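Beta-N-acetylhexosaminidase (Bacteroides fragilis, PDB 4PYS) probably removes terminal beta-linked N-acetylhexosamine residues from glycans by hydrolysis, as other glycoside hydrolases of family 20 do. Local coordinates at residues 181-184 / 185-188; 270-273 / 274-277. All coordinates share one frame; numbering follows the deposited sequence.

Contact 1 (181-184 / 185-188); sequences YPFL and TRIG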
loop_
_atom_site.group_PDB
_atom_site.type_symbol
_atom_site.label_atom_id
_atom_site.label_comp_id
_atom_site.label_asym_id
_atom_site.label_seq_id
_atom_site.Cartn_x
_atom_site.Cartn_y
_atom_site.Cartn_z
ATOM N N TYR A 181 2.469 -25.138 -8.375
ATOM C CA TYR A 181 2.728 -24.855 -9.777
ATOM C C TYR A 181 4.059 -24.121 -9.921
ATOM O O TYR A 181 4.089 -22.893 -10.083
ATOM C CB TYR A 181 1.585 -24.037 -10.386
ATOM C CG TYR A 181 0.216 -24.682 -10.277
ATOM C CD1 TYR A 181 -0.074 -25.866 -10.943
ATOM C CD2 TYR A 181 -0.792 -24.088 -9.523
ATOM C CE1 TYR A 181 -1.330 -26.449 -10.856
ATOM C CE2 TYR A 181 -2.049 -24.660 -9.429
ATOM C CZ TYR A 181 -2.311 -25.844 -10.092
ATOM O OH TYR A 181 -3.560 -26.414 -9.998
ATOM N N PRO A 182 5.166 -24.877 -9.845
ATOM C CA PRO A 182 6.530 -24.336 -9.836
ATOM C C PRO A 182 6.861 -23.491 -11.060
ATOM O O PRO A 182 7.650 -22.557 -10.934
ATOM C CB PRO A 182 7.406 -25.592 -9.811
ATOM C CG PRO A 182 6.548 -26.642 -9.199
ATOM C CD PRO A 182 5.161 -26.345 -9.695
ATOM N N PHE A 183 6.265 -23.791 -12.208
ATOM C CA PHE A 183 6.592 -23.074 -13.436
ATOM C C PHE A 183 6.150 -21.610 -13.411
ATOM O O PHE A 183 6.662 -20.802 -14.183
ATOM C CB PHE A 183 5.992 -23.767 -14.657
ATOM C CG PHE A 183 6.637 -25.098 -14.985
ATOM C CD1 PHE A 183 7.875 -25.437 -14.453
ATOM C CD2 PHE A 183 6.002 -25.997 -15.819
ATOM C CE1 PHE A 183 8.475 -26.659 -14.749
ATOM C CE2 PHE A 183 6.594 -27.229 -16.127
ATOM C CZ PHE A 183 7.830 -27.555 -15.588
ATOM N N LEU A 184 5.194 -21.271 -12.548
ATOM C CA LEU A 184 4.713 -19.889 -12.493
ATOM C C LEU A 184 5.878 -18.941 -12.225
ATOM O O LEU A 184 5.954 -17.878 -12.825
ATOM C CB LEU A 184 3.595 -19.706 -11.458
ATOM C CG LEU A 184 2.210 -20.250 -11.822
ATOM C CD1 LEU A 184 1.268 -20.119 -10.639
ATOM C CD2 LEU A 184 1.646 -19.547 -13.045
ATOM N N THR A 185 6.797 -19.340 -11.348
ATOM C CA THR A 185 7.986 -18.524 -11.083
ATOM C C THR A 185 9.193 -18.969 -11.900
ATOM O O THR A 185 9.917 -18.134 -12.436
ATOM C CB THR A 185 8.369 -18.501 -9.595
ATOM O OG1 THR A 185 8.292 -19.829 -9.052
ATOM C CG2 THR A 185 7.443 -17.570 -8.818
ATOM N N ARG A 186 9.408 -20.280 -12.008
ATOM C CA ARG A 186 10.588 -20.779 -12.699
ATOM C C ARG A 186 10.630 -20.341 -14.161
ATOM O O ARG A 186 11.704 -20.137 -14.729
ATOM C CB ARG A 186 10.689 -22.307 -12.578
ATOM C CG ARG A 186 11.105 -22.765 -11.189
ATOM C CD ARG A 186 10.790 -24.236 -10.940
ATOM N NE ARG A 186 11.487 -25.124 -11.861
ATOM C CZ ARG A 186 11.670 -26.422 -11.640
ATOM N NH1 ARG A 186 12.317 -27.161 -12.526
ATOM N NH2 ARG A 186 11.214 -26.979 -10.526
ATOM N N ILE A 187 9.458 -20.192 -14.764
ATOM C CA ILE A 187 9.364 -19.682 -16.123
ATOM C C ILE A 187 8.853 -18.245 -16.100
ATOM O O ILE A 187 9.439 -17.349 -16.712
ATOM C CB ILE A 187 8.408 -20.536 -16.968
ATOM C CG1 ILE A 187 8.953 -21.960 -17.101
ATOM C CG2 ILE A 187 8.179 -19.902 -18.342
ATOM C CD1 ILE A 187 8.249 -22.772 -18.152
ATOM N N GLY A 188 7.764 -18.027 -15.368
ATOM C CA GLY A 188 7.047 -16.767 -15.440
ATOM C C GLY A 188 7.742 -15.558 -14.843
ATOM O O GLY A 188 7.364 -14.429 -15.141
HETATM O O HOH W 1 5.680 -20.843 -8.701
#

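Contact 2 (270-273 / 274-277); sequences LKNV and LDEV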
loop_
_atom_site.group_PDB
_atom_site.type_symbol
_atom_site.label_atom_id
_atom_site.label_comp_id
_atom_site.label_asym_id
_atom_site.label_seq_id
_atom_site.Cartn_x
_atom_site.Cartn_y
_atom_site.Cartn_z
ATOM N N LEU A 270 -6.758 -21.551 -10.495
ATOM C CA LEU A 270 -6.669 -20.255 -9.836
ATOM C C LEU A 270 -7.088 -20.352 -8.366
ATOM O O LEU A 270 -6.525 -19.673 -7.504
ATOM C CB LEU A 270 -7.477 -19.213 -10.609
ATOM C CG LEU A 270 -6.869 -18.889 -11.979
ATOM C CD1 LEU A 270 -7.780 -18.014 -12.806
ATOM C CD2 LEU A 270 -5.514 -18.224 -11.819
ATOM N N LYS A 271 -8.054 -21.218 -8.078
ATOM C CA LYS A 271 -8.429 -21.488 -6.693
ATOM C C LYS A 271 -7.262 -22.106 -5.917
ATOM O O LYS A 271 -6.986 -21.708 -4.783
ATOM C CB LYS A 271 -9.662 -22.392 -6.629
ATOM C CG LYS A 271 -10.960 -21.668 -6.982
ATOM C CD LYS A 271 -12.151 -22.618 -6.959
ATOM C CE LYS A 271 -13.465 -21.881 -7.223
ATOM N NZ LYS A 271 -14.613 -22.819 -7.465
ATOM N N ASN A 272 -6.574 -23.066 -6.533
ATOM C CA ASN A 272 -5.388 -23.660 -5.918
ATOM C C ASN A 272 -4.322 -22.605 -5.623
ATOM O O ASN A 272 -3.666 -22.645 -4.577
ATOM C CB ASN A 272 -4.821 -24.779 -6.799
ATOM C CG ASN A 272 -5.742 -25.994 -6.864
ATOM O OD1 ASN A 272 -6.584 -26.196 -5.988
ATOM N ND2 ASN A 272 -5.587 -26.807 -7.906
ATOM N N VAL A 273 -4.156 -21.658 -6.543
ATOM C CA VAL A 273 -3.215 -20.559 -6.330
ATOM C C VAL A 273 -3.649 -19.713 -5.132
ATOM O O VAL A 273 -2.839 -19.377 -4.271
ATOM C CB VAL A 273 -3.079 -19.657 -7.577
ATOM C CG1 VAL A 273 -2.295 -18.388 -7.240
ATOM C CG2 VAL A 273 -2.401 -20.407 -8.705
ATOM N N LEU A 274 -4.931 -19.381 -5.067
ATOM C CA LEU A 274 -5.424 -18.563 -3.963
ATOM C C LEU A 274 -5.338 -19.297 -2.622
ATOM O O LEU A 274 -5.190 -18.663 -1.570
ATOM C CB LEU A 274 -6.855 -18.090 -4.232
ATOM C CG LEU A 274 -7.008 -17.045 -5.337
ATOM C CD1 LEU A 274 -8.422 -16.569 -5.386
ATOM C CD2 LEU A 274 -6.099 -15.863 -5.092
ATOM N N ASP A 275 -5.433 -20.623 -2.659
ATOM C CA ASP A 275 -5.233 -21.429 -1.457
ATOM C C ASP A 275 -3.860 -21.114 -0.858
ATOM O O ASP A 275 -3.745 -20.849 0.338
ATOM C CB ASP A 275 -5.354 -22.929 -1.758
ATOM C CG ASP A 275 -6.800 -23.404 -1.838
ATOM O OD1 ASP A 275 -7.712 -22.596 -1.571
ATOM O OD2 ASP A 275 -7.029 -24.591 -2.160
ATOM N N GLU A 276 -2.825 -21.112 -1.697
ATOM C CA GLU A 276 -1.475 -20.845 -1.212
ATOM C C GLU A 276 -1.285 -19.386 -0.831
ATOM O O GLU A 276 -0.667 -19.081 0.194
ATOM C CB GLU A 276 -0.420 -21.301 -2.224
ATOM C CG GLU A 276 -0.251 -22.822 -2.208
ATOM C CD GLU A 276 0.978 -23.310 -2.952
ATOM O OE1 GLU A 276 2.037 -22.652 -2.883
ATOM O OE2 GLU A 276 0.882 -24.370 -3.601
ATOM N N VAL A 277 -1.828 -18.490 -1.649
ATOM C CA VAL A 277 -1.790 -17.064 -1.335
ATOM C C VAL A 277 -2.413 -16.780 0.033
ATOM O O VAL A 277 -1.882 -15.991 0.815
ATOM C CB VAL A 277 -2.461 -16.228 -2.434
ATOM C CG1 VAL A 277 -2.577 -14.768 -2.009
ATOM C CG2 VAL A 277 -1.650 -16.310 -3.713
HETATM O O HOH W 2 -1.837 -24.854 -4.320
HETATM O O HOH W 3 -9.067 -25.272 -4.441
#

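Contact 1 (181-184 / 185-188)
Arg-186 folds back along its own helical turn onto Pro-182 and Phe-183. Its CB and CG both pass the Pro-182 carbonyl, with CG 3.5 Å from Pro-182 O. CD then lies against the proline ring, 3.8 Å from Pro-182 CB. The chain bends at chi3 (61°), and this bend brings NE to the edge of the Phe-183 ring, near its plane. Here Phe-183 CE1 stands 4.2 Å above one face of the guanidinium, offset toward the rim, while NH2 approaches Pro-182 CB. Phe-183 CB also packs on Ile-187 CG1 at 4.2 Å.

Backbone bonds hold the turn beneath it. Arg-186 N reaches Pro-182 O in the carbonyl plane. Phe-183 O is gripped twice, by Ile-187 N (2.9 Å), which sits above the carbonyl plane, and by Gly-188 N (3.2 Å), almost in line with the C=O. A water 2.9 Å from Tyr-181 O donates to that oxygen and is also hydrogen-bonded to Thr-185 OG1. The bond from Gly-188 N to Phe-183 O joins residues five positions apart, the i+5 to i bond of a pi-turn, here closing the short helix 183-186 in the family 20 catalytic domain.

Contact 2 (270-273 / 274-277)
The amide of Asn-272 and the carboxylate of Asp-275, three residues apart, are turned 48° against each other, and neither lies flat on the other. They come nearest at their oxygens, Asn-272 OD1 and Asp-275 OD2, two acceptors 4.2 Å apart that are linked through a water donating to each. At the other end of the amide, ND2 is held by Tyr-181, while Asp-275 OD1 is hydrogen-bonded to Tyr-330 OH. The two planar groups are thus each held from outside as well as through the shared water. Asp-275 CG lies beside its backbone N (chi1 -80°), which lays the carboxylate back over the preceding turn: CB is 3.3 Å from Asn-272 O and CG 3.4 Å from Lys-271 O.

The third flat group, the carboxylate of buried Glu-276, ends an extended side chain. OE1 accepts from Gln-203 NE2 and Lys-179 N, and OE2 from Arg-180 N. A second water bridges OE2 to the carbonyl of Asn-272, 2.9 Å from Asn-272 O. These donors would be expected to stabilise the negative charge.

All eight residues belong to helix 264-280, which comes between strands 219-223 and 285-287 in the sequence of the TIM-barrel catalytic domain. Its i+4 bonds vary in strength: Asp-275 N to Lys-271 O is short at 2.8 Å, whereas Glu-276 N to Asn-272 O is weak at 3.4 Å, the latter oxygen also receiving the water. Val-277 N meets Val-273 O in the carbonyl plane with an N-H...O angle of 171°.

Apolar side chains occupy other sides of the helix. Val-273 CG1 touches Val-277 CG2 at 4.1 Å, and that CG2 also rests 3.3 Å from Val-273 O. Leu-274 CG packs against Leu-270 O, beyond the oxygen end of the carbonyl, and both leucines pack against helix 316-333.

In the fold
Contact 1 precedes contact 2 along the chain, but the two meet in space, with centres 14 Å apart. Tyr-181, just ahead of the short helix 183-186, reaches helix 264-280: its OH lies 2.9 Å from Asn-272 ND2, a probable hydrogen bond, and its ring stacks with Phe-269. Val-273 CG2 also packs there, 4.1 Å from Tyr-181 CD2 and 4.2 Å from Leu-184 CD1. The residues leading into 181-184 are likewise tied to helix 264-280. The Leu-270 side chain is about 11 Å from the zinc ion, which is bound by Cys-242, Cys-260, Cys-301 and Cys-304.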